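Local atomic coordinates of autoinducer 2 sensor kinase/phosphatase LuxQ (Vibrio cholerae, PDB entry 3C38), a protein that senses the autoinducer AI-2 through its complex with LuxP and acts as a histidine kinase at low cell density, but as a phosphatase at high density. Residues 44-48 against 139-143; 47-53 against 65-69; 81-85 against 95-99; 29-34 against 221-225. All coordinates share one frame. Numbering follows the deposited sequence.

Contact 1. Residues 44-48 against 139-143; sequences QDSTA and RRSSL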
loop_
_atom_site.group_PDB
_atom_site.type_symbol
_atom_site.label_atom_id
_atom_site.label_comp_id
_atom_site.label_asym_id
_atom_site.label_seq_id
_atom_site.Cartn_x
_atom_site.Cartn_y
_atom_site.Cartn_z
ATOM N N GLN A 44 5.032 10.918 4.025
ATOM C CA GLN A 44 5.139 11.358 2.638
ATOM C C GLN A 44 5.048 12.883 2.532
ATOM O O GLN A 44 5.958 13.530 2.000
ATOM C CB GLN A 44 4.036 10.713 1.782
ATOM C CG GLN A 44 3.820 11.394 0.435
ATOM C CD GLN A 44 2.834 10.665 -0.472
ATOM O OE1 GLN A 44 1.768 10.217 -0.036
ATOM N NE2 GLN A 44 3.187 10.559 -1.751
ATOM N N ASP A 45 3.955 13.445 3.043
ATOM C CA ASP A 45 3.728 14.889 2.992
ATOM C C ASP A 45 4.772 15.720 3.732
ATOM O O ASP A 45 5.038 16.875 3.379
ATOM C CB ASP A 45 2.336 15.219 3.528
ATOM C CG ASP A 45 1.244 14.790 2.582
ATOM O OD1 ASP A 45 1.553 14.587 1.394
ATOM O OD2 ASP A 45 0.084 14.671 3.009
ATOM N N SER A 46 5.362 15.122 4.755
ATOM C CA SER A 46 6.384 15.786 5.543
ATOM C C SER A 46 7.702 15.779 4.774
ATOM O O SER A 46 8.446 16.761 4.769
ATOM C CB SER A 46 6.556 15.062 6.876
ATOM O OG SER A 46 7.392 15.805 7.734
ATOM N N THR A 47 7.990 14.667 4.114
ATOM C CA THR A 47 9.216 14.549 3.344
ATOM C C THR A 47 9.118 15.362 2.058
ATOM O O THR A 47 10.129 15.780 1.499
ATOM C CB THR A 47 9.492 13.089 2.994
ATOM O OG1 THR A 47 9.666 12.343 4.203
ATOM C CG2 THR A 47 10.748 12.967 2.144
ATOM N N ALA A 48 7.891 15.592 1.602
ATOM C CA ALA A 48 7.654 16.348 0.380
ATOM C C ALA A 48 8.079 17.800 0.566
ATOM O O ALA A 48 8.259 18.534 -0.411
ATOM C CB ALA A 48 6.175 16.282 -0.002
ATOM N N ARG A 139 -0.070 7.082 -3.728
ATOM C CA ARG A 139 -0.411 8.445 -3.362
ATOM C C ARG A 139 0.674 9.391 -3.860
ATOM O O ARG A 139 1.864 9.073 -3.820
ATOM C CB ARG A 139 -0.580 8.552 -1.846
ATOM C CG ARG A 139 -1.142 9.880 -1.370
ATOM C CD ARG A 139 -1.529 9.789 0.092
ATOM N NE ARG A 139 -2.041 11.060 0.598
ATOM C CZ ARG A 139 -1.272 12.099 0.903
ATOM N NH1 ARG A 139 0.046 12.014 0.759
ATOM N NH2 ARG A 139 -1.826 13.217 1.351
ATOM N N ARG A 140 0.242 10.552 -4.346
ATOM C CA ARG A 140 1.152 11.565 -4.886
ATOM C C ARG A 140 1.241 12.806 -3.985
ATOM O O ARG A 140 0.242 13.264 -3.436
ATOM C CB ARG A 140 0.659 11.992 -6.277
ATOM C CG ARG A 140 1.645 12.804 -7.078
ATOM C CD ARG A 140 1.020 13.340 -8.366
ATOM N NE ARG A 140 -0.038 14.297 -8.083
ATOM C CZ ARG A 140 -0.440 15.241 -8.928
ATOM N NH1 ARG A 140 0.131 15.361 -10.120
ATOM N NH2 ARG A 140 -1.410 16.075 -8.570
ATOM N N SER A 141 2.439 13.355 -3.840
ATOM C CA SER A 141 2.612 14.559 -3.039
ATOM C C SER A 141 3.489 15.564 -3.789
ATOM O O SER A 141 4.629 15.272 -4.150
ATOM C CB SER A 141 3.238 14.218 -1.683
ATOM O OG SER A 141 3.188 15.339 -0.812
ATOM N N SER A 142 2.947 16.754 -4.016
ATOM C CA SER A 142 3.659 17.808 -4.737
ATOM C C SER A 142 5.003 18.154 -4.114
ATOM O O SER A 142 5.135 18.213 -2.896
ATOM C CB SER A 142 2.790 19.065 -4.788
ATOM O OG SER A 142 1.452 18.741 -5.151
ATOM N N LEU A 143 6.005 18.370 -4.958
ATOM C CA LEU A 143 7.342 18.741 -4.498
ATOM C C LEU A 143 7.552 20.185 -4.928
ATOM O O LEU A 143 7.892 20.459 -6.080
ATOM C CB LEU A 143 8.410 17.852 -5.139
ATOM C CG LEU A 143 8.405 16.385 -4.719
ATOM C CD1 LEU A 143 9.398 15.601 -5.558
ATOM C CD2 LEU A 143 8.752 16.278 -3.239
HETATM O O HOH W 1 6.764 20.648 -1.267
#
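The C-terminal part of the long helix 22-47 lies against strand 134-143. The strand belongs to the five-stranded antiparallel sheet of one PAS-like fold in the LuxQ periplasmic region, a member of the Cache clan. A helix laid on the sheet is usual for this fold. R139 and S141 point toward the helix. The CA-to-CB bond of R140 points away; its guanidinium makes a cation-pi contact with Y154.

Q44 comes first and engages R139 twice. Its OE1 accepts from R139 NH1 at 2.6 Å, and its NE2 donates to R139 O at 2.9 Å. The amide thus binds both the side chain and the backbone of one residue. Lower in the same side chain, Q44 CG packs on S141 CB at 3.6 Å.

D45 forms a salt bridge with R139, with OD2 2.9 Å from NH2. Its OD1 accepts from R139 NH1 at 3.0 Å and from S141 OG at 2.8 Å. R139 NH1 therefore serves Q44 and D45 together, and Q44 OE1 and D45 OD2 both lie near the plane of the guanidinium.

A48 follows, its N bonded to Q44 O at 2.9 Å. The chemistry turns apolar here, with A48 CB 4.1 Å from L143 CD2. L143 also packs on L53, I54 and L57 of helix 51-58. Water 1 donates to A48 O at 2.7 Å and, weakly, to S142 O at 3.4 Å.

Contact 2. Residues 47-53 against 65-69; sequences TAKNASL and LDEFF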
loop_
_atom_site.group_PDB
_atom_site.type_symbol
_atom_site.label_atom_id
_atom_site.label_comp_id
_atom_site.label_asym_id
_atom_site.label_seq_id
_atom_site.Cartn_x
_atom_site.Cartn_y
_atom_site.Cartn_z
ATOM N N THR A 47 7.990 14.667 4.114
ATOM C CA THR A 47 9.216 14.549 3.344
ATOM C C THR A 47 9.118 15.362 2.058
ATOM O O THR A 47 10.129 15.780 1.499
ATOM C CB THR A 47 9.492 13.089 2.994
ATOM O OG1 THR A 47 9.666 12.343 4.203
ATOM C CG2 THR A 47 10.748 12.967 2.144
ATOM N N ALA A 48 7.891 15.592 1.602
ATOM C CA ALA A 48 7.654 16.348 0.380
ATOM C C ALA A 48 8.079 17.800 0.566
ATOM O O ALA A 48 8.259 18.534 -0.411
ATOM C CB ALA A 48 6.175 16.282 -0.002
ATOM N N LYS A 49 8.241 18.205 1.824
ATOM C CA LYS A 49 8.637 19.571 2.147
ATOM C C LYS A 49 10.062 19.680 2.688
ATOM O O LYS A 49 10.448 20.712 3.231
ATOM C CB LYS A 49 7.647 20.164 3.152
ATOM C CG LYS A 49 6.268 20.346 2.560
ATOM C CD LYS A 49 5.272 20.876 3.559
ATOM C CE LYS A 49 3.985 21.262 2.853
ATOM N NZ LYS A 49 2.925 21.698 3.796
ATOM N N ASN A 50 10.850 18.627 2.533
ATOM C CA ASN A 50 12.213 18.660 3.033
ATOM C C ASN A 50 13.158 19.278 2.015
ATOM O O ASN A 50 13.429 18.687 0.971
ATOM C CB ASN A 50 12.689 17.253 3.378
ATOM C CG ASN A 50 14.034 17.251 4.069
ATOM O OD1 ASN A 50 15.007 17.817 3.566
ATOM N ND2 ASN A 50 14.100 16.610 5.229
ATOM N N ALA A 51 13.660 20.469 2.330
ATOM C CA ALA A 51 14.585 21.178 1.454
ATOM C C ALA A 51 15.614 20.220 0.871
ATOM O O ALA A 51 15.861 20.223 -0.340
ATOM C CB ALA A 51 15.284 22.278 2.226
ATOM N N SER A 52 16.213 19.401 1.733
ATOM C CA SER A 52 17.209 18.431 1.289
ATOM C C SER A 52 16.686 17.707 0.053
ATOM O O SER A 52 17.355 17.655 -0.978
ATOM C CB SER A 52 17.496 17.413 2.395
ATOM O OG SER A 52 17.925 18.053 3.580
ATOM N N LEU A 53 15.482 17.154 0.161
ATOM C CA LEU A 53 14.884 16.450 -0.962
ATOM C C LEU A 53 14.776 17.376 -2.161
ATOM O O LEU A 53 15.240 17.049 -3.251
ATOM C CB LEU A 53 13.491 15.929 -0.600
ATOM C CG LEU A 53 12.680 15.363 -1.776
ATOM C CD1 LEU A 53 13.444 14.230 -2.435
ATOM C CD2 LEU A 53 11.325 14.877 -1.287
ATOM N N LEU A 65 19.661 11.678 -4.891
ATOM C CA LEU A 65 18.384 11.473 -4.224
ATOM C C LEU A 65 18.399 10.128 -3.496
ATOM O O LEU A 65 17.618 9.900 -2.572
ATOM C CB LEU A 65 17.262 11.477 -5.259
ATOM C CG LEU A 65 17.176 12.707 -6.162
ATOM C CD1 LEU A 65 16.631 12.305 -7.524
ATOM C CD2 LEU A 65 16.301 13.763 -5.508
ATOM N N ASP A 66 19.298 9.243 -3.914
ATOM C CA ASP A 66 19.397 7.927 -3.305
ATOM C C ASP A 66 19.777 7.924 -1.816
ATOM O O ASP A 66 19.037 7.349 -1.016
ATOM C CB ASP A 66 20.343 7.030 -4.120
ATOM C CG ASP A 66 19.740 6.597 -5.459
ATOM O OD1 ASP A 66 18.558 6.186 -5.480
ATOM O OD2 ASP A 66 20.446 6.655 -6.490
ATOM N N GLU A 67 20.891 8.548 -1.412
ATOM C CA GLU A 67 21.212 8.523 0.022
ATOM C C GLU A 67 20.123 9.194 0.834
ATOM O O GLU A 67 19.860 8.805 1.971
ATOM C CB GLU A 67 22.534 9.222 0.395
ATOM C CG GLU A 67 22.585 9.446 1.944
ATOM C CD GLU A 67 23.922 9.898 2.523
ATOM O OE1 GLU A 67 24.976 9.634 1.906
ATOM O OE2 GLU A 67 23.912 10.494 3.627
ATOM N N PHE A 68 19.499 10.217 0.260
ATOM C CA PHE A 68 18.456 10.935 0.977
ATOM C C PHE A 68 17.360 10.021 1.512
ATOM O O PHE A 68 17.145 9.947 2.723
ATOM C CB PHE A 68 17.816 12.006 0.098
ATOM C CG PHE A 68 16.654 12.687 0.755
ATOM C CD1 PHE A 68 16.855 13.633 1.749
ATOM C CD2 PHE A 68 15.352 12.331 0.426
ATOM C CE1 PHE A 68 15.776 14.212 2.411
ATOM C CE2 PHE A 68 14.266 12.903 1.083
ATOM C CZ PHE A 68 14.479 13.846 2.078
ATOM N N PHE A 69 16.659 9.335 0.613
ATOM C CA PHE A 69 15.583 8.443 1.027
ATOM C C PHE A 69 16.102 7.327 1.914
ATOM O O PHE A 69 15.379 6.810 2.767
ATOM C CB PHE A 69 14.866 7.875 -0.197
ATOM C CG PHE A 69 13.995 8.875 -0.889
ATOM C CD1 PHE A 69 12.790 9.270 -0.322
ATOM C CD2 PHE A 69 14.406 9.475 -2.070
ATOM C CE1 PHE A 69 12.010 10.253 -0.921
ATOM C CE2 PHE A 69 13.634 10.461 -2.677
ATOM C CZ PHE A 69 12.434 10.849 -2.100
#
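This is an apolar contact between two short helices beside the five-stranded sheet. It joins the turn after helix 22-47 and the start of helix 51-58 to the start of helix 65-74. No hydrogen bond crosses between the segments.

F68 is the centre of it. Its CZ lies 3.5 Å from L53 CB, and L53 N sits over one face of its ring. At the ring edge, T47 CG2 comes within 3.7 Å of F68 CE2. S52 CB is 3.6 Å from F68 CE1.

L53 reaches two more side chains. Its CD1 is 3.5 Å from F69 CZ and 4.2 Å from L65 CD2. One leucine is thus packed by three residues of the facing helix.

The backbone brings these groups together. T47 to N50 form a type I beta turn, with N50 N bonded to T47 O at 3.1 Å. N50 is the N-cap of helix 51-58, and its OD1 takes a weak capping bond from S52 N. T47 OG1 is bonded back to H43 O, while its methyl group faces the rings.

Around the contact, L53 also packs on L143 of strand 134-143 and I86 of strand 83-88. F69 stacks on W94 of strand 91-95 and touches R84.

Contact 3. Residues 81-85 against 95-99; sequences PDLRF and DDGNA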
loop_
_atom_site.group_PDB
_atom_site.type_symbol
_atom_site.label_atom_id
_atom_site.label_comp_id
_atom_site.label_asym_id
_atom_site.label_seq_id
_atom_site.Cartn_x
_atom_site.Cartn_y
_atom_site.Cartn_z
ATOM N N PRO A 81 7.427 2.977 2.569
ATOM C CA PRO A 81 6.531 2.515 1.498
ATOM C C PRO A 81 7.263 1.373 0.790
ATOM O O PRO A 81 8.458 1.193 1.004
ATOM C CB PRO A 81 6.407 3.733 0.581
ATOM C CG PRO A 81 7.171 4.863 1.290
ATOM C CD PRO A 81 8.166 4.177 2.155
ATOM N N ASP A 82 6.577 0.601 -0.043
ATOM C CA ASP A 82 7.258 -0.486 -0.744
ATOM C C ASP A 82 7.977 0.061 -1.966
ATOM O O ASP A 82 8.930 -0.536 -2.464
ATOM C CB ASP A 82 6.277 -1.579 -1.170
ATOM C CG ASP A 82 5.616 -2.256 0.014
ATOM O OD1 ASP A 82 6.230 -2.270 1.099
ATOM O OD2 ASP A 82 4.494 -2.781 -0.134
ATOM N N LEU A 83 7.517 1.206 -2.449
ATOM C CA LEU A 83 8.140 1.817 -3.607
ATOM C C LEU A 83 7.919 3.321 -3.665
ATOM O O LEU A 83 6.852 3.841 -3.298
ATOM C CB LEU A 83 7.651 1.144 -4.903
ATOM C CG LEU A 83 6.175 1.184 -5.298
ATOM C CD1 LEU A 83 5.899 2.470 -6.055
ATOM C CD2 LEU A 83 5.844 -0.006 -6.186
ATOM N N ARG A 84 8.961 4.009 -4.113
ATOM C CA ARG A 84 8.955 5.454 -4.256
ATOM C C ARG A 84 9.555 5.828 -5.602
ATOM O O ARG A 84 10.467 5.168 -6.088
ATOM C CB ARG A 84 9.830 6.116 -3.190
ATOM C CG ARG A 84 9.335 6.112 -1.761
ATOM C CD ARG A 84 9.974 7.294 -1.045
ATOM N NE ARG A 84 9.794 7.297 0.402
ATOM C CZ ARG A 84 10.489 6.539 1.245
ATOM N NH1 ARG A 84 11.420 5.705 0.790
ATOM N NH2 ARG A 84 10.262 6.625 2.550
ATOM N N PHE A 85 9.041 6.892 -6.201
ATOM C CA PHE A 85 9.595 7.397 -7.447
ATOM C C PHE A 85 9.097 8.828 -7.627
ATOM O O PHE A 85 8.002 9.178 -7.178
ATOM C CB PHE A 85 9.234 6.488 -8.636
ATOM C CG PHE A 85 7.792 6.519 -9.023
ATOM C CD1 PHE A 85 7.282 7.575 -9.769
ATOM C CD2 PHE A 85 6.939 5.484 -8.648
ATOM C CE1 PHE A 85 5.953 7.596 -10.138
ATOM C CE2 PHE A 85 5.601 5.495 -9.012
ATOM C CZ PHE A 85 5.105 6.552 -9.759
ATOM N N ASP A 95 13.691 6.829 -9.267
ATOM C CA ASP A 95 12.992 5.600 -8.914
ATOM C C ASP A 95 13.867 4.873 -7.896
ATOM O O ASP A 95 15.046 4.620 -8.165
ATOM C CB ASP A 95 12.821 4.749 -10.175
ATOM C CG ASP A 95 12.387 3.328 -9.879
ATOM O OD1 ASP A 95 12.437 2.500 -10.810
ATOM O OD2 ASP A 95 11.992 3.031 -8.733
ATOM N N ASP A 96 13.310 4.535 -6.733
ATOM C CA ASP A 96 14.106 3.845 -5.719
ATOM C C ASP A 96 14.535 2.460 -6.173
ATOM O O ASP A 96 15.275 1.775 -5.476
ATOM C CB ASP A 96 13.360 3.746 -4.376
ATOM C CG ASP A 96 12.130 2.845 -4.428
ATOM O OD1 ASP A 96 11.896 2.146 -5.441
ATOM O OD2 ASP A 96 11.392 2.838 -3.424
ATOM N N GLY A 97 14.058 2.053 -7.344
ATOM C CA GLY A 97 14.416 0.755 -7.886
ATOM C C GLY A 97 13.741 -0.468 -7.286
ATOM O O GLY A 97 14.147 -1.584 -7.586
ATOM N N ASN A 98 12.721 -0.284 -6.453
ATOM C CA ASN A 98 12.039 -1.429 -5.852
ATOM C C ASN A 98 10.965 -2.001 -6.766
ATOM O O ASN A 98 10.620 -3.181 -6.677
ATOM C CB ASN A 98 11.420 -1.030 -4.515
ATOM C CG ASN A 98 12.461 -0.806 -3.443
ATOM O OD1 ASN A 98 12.338 0.095 -2.619
ATOM N ND2 ASN A 98 13.495 -1.634 -3.446
ATOM N N ALA A 99 10.436 -1.167 -7.652
ATOM C CA ALA A 99 9.402 -1.622 -8.566
ATOM C C ALA A 99 9.854 -2.913 -9.237
ATOM O O ALA A 99 9.061 -3.824 -9.461
ATOM C CB ALA A 99 9.127 -0.564 -9.609
#
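D95 is the last residue of strand 91-95 and pairs with F85 of strand 83-88. They form an antiparallel non-hydrogen-bonded pair, with their CA atoms 4.1 Å apart. Both side chains leave on the same face of the sheet, with F85 CB 4.3 Å from D95 CB. L109 of helix 106-115 touches both. D95 OD1 accepts from Q106, while its OD2 accepts from G97 N at about 2.7 Å, which makes an Asx turn.

D96 holds on to R84 by two bonds. D96 N donates to R84 O at 3.0 Å, nearly straight at 177°. R84 N donates to D96 OD2 at 2.8 Å. The chain turns away from the strand at D96, so a carboxylate oxygen takes the amide that a strand carbonyl would otherwise accept. This is the open end of the hairpin 83-88/91-95, at one side of the PAS-like antiparallel sheet. D96 OD1 accepts from N98 N at 2.8 Å and forms a second Asx turn.

G97 carries the bend with a positive phi of 76°.

N98 then passes beside the start of the other strand. Its CB is 3.3 Å from D82 O and 4.4 Å from L83 CB. D82 and L83 form a classic beta bulge facing G158 on the neighbouring strand 153-160. The R84 side chain leads away to a salt bridge with D73.

A99 packs on I104 and L109.

Contact 4. Residues 29-34 against 221-225; sequences IQSLFD and TFLEV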
loop_
_atom_site.group_PDB
_atom_site.type_symbol
_atom_site.label_atom_id
_atom_site.label_comp_id
_atom_site.label_asym_id
_atom_site.label_seq_id
_atom_site.Cartn_x
_atom_site.Cartn_y
_atom_site.Cartn_z
ATOM N N ILE A 29 -11.082 -3.383 11.771
ATOM C CA ILE A 29 -10.193 -3.754 10.676
ATOM C C ILE A 29 -9.930 -2.556 9.770
ATOM O O ILE A 29 -8.781 -2.287 9.376
ATOM C CB ILE A 29 -10.783 -4.935 9.877
ATOM C CG1 ILE A 29 -10.688 -6.204 10.739
ATOM C CG2 ILE A 29 -10.046 -5.108 8.557
ATOM C CD1 ILE A 29 -11.470 -7.394 10.227
ATOM N N GLN A 30 -11.002 -1.828 9.470
ATOM C CA GLN A 30 -10.926 -0.642 8.627
ATOM C C GLN A 30 -10.038 0.426 9.258
ATOM O O GLN A 30 -9.261 1.083 8.560
ATOM C CB GLN A 30 -12.327 -0.063 8.401
ATOM C CG GLN A 30 -12.354 1.222 7.584
ATOM C CD GLN A 30 -11.920 1.016 6.152
ATOM O OE1 GLN A 30 -12.482 0.192 5.437
ATOM N NE2 GLN A 30 -10.915 1.766 5.723
ATOM N N SER A 31 -10.153 0.597 10.573
ATOM C CA SER A 31 -9.358 1.613 11.262
ATOM C C SER A 31 -7.891 1.219 11.276
ATOM O O SER A 31 -7.008 2.067 11.117
ATOM C CB SER A 31 -9.854 1.834 12.700
ATOM O OG SER A 31 -9.526 0.744 13.543
ATOM N N LEU A 32 -7.633 -0.069 11.475
ATOM C CA LEU A 32 -6.267 -0.546 11.472
ATOM C C LEU A 32 -5.691 -0.292 10.080
ATOM O O LEU A 32 -4.553 0.158 9.948
ATOM C CB LEU A 32 -6.233 -2.022 11.861
ATOM C CG LEU A 32 -6.424 -2.195 13.381
ATOM C CD1 LEU A 32 -6.648 -3.662 13.729
ATOM C CD2 LEU A 32 -5.176 -1.661 14.116
ATOM N N PHE A 33 -6.491 -0.535 9.047
ATOM C CA PHE A 33 -6.068 -0.288 7.665
ATOM C C PHE A 33 -5.796 1.217 7.498
ATOM O O PHE A 33 -4.725 1.619 7.039
ATOM C CB PHE A 33 -7.167 -0.734 6.703
ATOM C CG PHE A 33 -6.846 -0.518 5.248
ATOM C CD1 PHE A 33 -7.623 0.348 4.476
ATOM C CD2 PHE A 33 -5.794 -1.201 4.637
ATOM C CE1 PHE A 33 -7.355 0.527 3.096
ATOM C CE2 PHE A 33 -5.522 -1.029 3.277
ATOM C CZ PHE A 33 -6.309 -0.162 2.507
ATOM N N ASP A 34 -6.762 2.043 7.882
ATOM C CA ASP A 34 -6.607 3.500 7.794
ATOM C C ASP A 34 -5.336 3.941 8.508
ATOM O O ASP A 34 -4.588 4.784 8.009
ATOM C CB ASP A 34 -7.784 4.225 8.455
ATOM C CG ASP A 34 -9.090 3.974 7.759
ATOM O OD1 ASP A 34 -9.057 3.607 6.565
ATOM O OD2 ASP A 34 -10.149 4.165 8.403
ATOM N N THR A 221 -14.997 -8.025 5.172
ATOM C CA THR A 221 -14.887 -6.578 5.289
ATOM C C THR A 221 -14.286 -5.981 4.034
ATOM O O THR A 221 -13.121 -6.232 3.718
ATOM C CB THR A 221 -13.993 -6.148 6.471
ATOM O OG1 THR A 221 -14.572 -6.586 7.703
ATOM C CG2 THR A 221 -13.865 -4.626 6.505
ATOM N N PHE A 222 -15.083 -5.207 3.305
ATOM C CA PHE A 222 -14.570 -4.567 2.110
ATOM C C PHE A 222 -14.000 -3.235 2.559
ATOM O O PHE A 222 -14.700 -2.404 3.131
ATOM C CB PHE A 222 -15.676 -4.405 1.070
ATOM C CG PHE A 222 -15.998 -5.681 0.345
ATOM C CD1 PHE A 222 -16.796 -6.654 0.941
ATOM C CD2 PHE A 222 -15.446 -5.939 -0.909
ATOM C CE1 PHE A 222 -17.042 -7.881 0.293
ATOM C CE2 PHE A 222 -15.682 -7.153 -1.566
ATOM C CZ PHE A 222 -16.481 -8.128 -0.963
ATOM N N LEU A 223 -12.704 -3.066 2.335
ATOM C CA LEU A 223 -11.991 -1.862 2.742
ATOM C C LEU A 223 -12.307 -0.610 1.929
ATOM O O LEU A 223 -12.421 -0.648 0.698
ATOM C CB LEU A 223 -10.469 -2.108 2.681
ATOM C CG LEU A 223 -9.921 -3.270 3.522
ATOM C CD1 LEU A 223 -8.426 -3.450 3.274
ATOM C CD2 LEU A 223 -10.210 -2.999 4.995
ATOM N N GLU A 224 -12.441 0.506 2.631
ATOM C CA GLU A 224 -12.665 1.778 1.959
ATOM C C GLU A 224 -11.294 2.451 1.883
ATOM O O GLU A 224 -10.472 2.313 2.791
ATOM C CB GLU A 224 -13.615 2.675 2.757
ATOM C CG GLU A 224 -14.994 2.100 2.982
ATOM C CD GLU A 224 -15.962 3.125 3.549
ATOM O OE1 GLU A 224 -15.539 3.972 4.368
ATOM O OE2 GLU A 224 -17.154 3.073 3.182
ATOM N N VAL A 225 -11.039 3.134 0.778
ATOM C CA VAL A 225 -9.798 3.874 0.594
ATOM C C VAL A 225 -10.281 5.310 0.393
ATOM O O VAL A 225 -11.015 5.592 -0.554
ATOM C CB VAL A 225 -9.032 3.396 -0.655
ATOM C CG1 VAL A 225 -7.935 4.393 -1.014
ATOM C CG2 VAL A 225 -8.423 2.038 -0.392
HETATM O O HOH W 2 -15.004 -0.763 5.502
HETATM O O HOH W 3 -8.557 3.917 3.804
#
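Helix 22-47, the long N-terminal helix, lies along the edge strand 216-225 of the four-stranded sheet here. The sheet belongs to the second PAS-like fold of the LuxQ periplasmic region (Cache clan). The local axes come within 8.6 Å at 36°. Q30 makes the polar link. Its OE1 accepts from E224 N at 2.8 Å, and its NE2 donates to E224 O at 3.0 Å. One side-chain amide thus satisfies both backbone groups of E224 as a strand neighbour could. Q30 NE2 also donates to D34 OD1 at 2.7 Å.

Two waters fill in. Water 2 donates to Q30 OE1 at 2.7 Å and F222 O at 2.9 Å. Water 3 donates to D34 OD1 at 2.8 Å and E224 O at 2.7 Å. T221 OG1 is bonded to S26 OG.

Beside this lies an apolar patch. L223 CD1 makes a CH-pi contact 3.7 Å from the F33 ring centroid. T221 and L223 pair by backbone with V234 and L232 of strand 228-239, and F33 and V225 reach L137 of strand 134-143.

Overall arrangement
Helix 22-47 links contacts 1 and 4, meeting the five-stranded sheet in one and the four-stranded sheet in the other. The centres of contacts 1 and 4 are about 22 Å apart. Contact 1 is buried; the other three are partly buried. In both helix-sheet contacts a glutamine bonds strand backbone, but only contact 1 adds a salt bridge, and contact 4 adds a CH-pi contact. Contact 2 is almost wholly apolar. It shares T47 and A48 with contact 1, and L53 touches L143 between them. Contact 3 relies on backbone and carboxylate bonds at the sheet edge. It meets contact 2 where F69 packs on R84. Contacts 2 and 4 lie on opposite sides of the chain's centre.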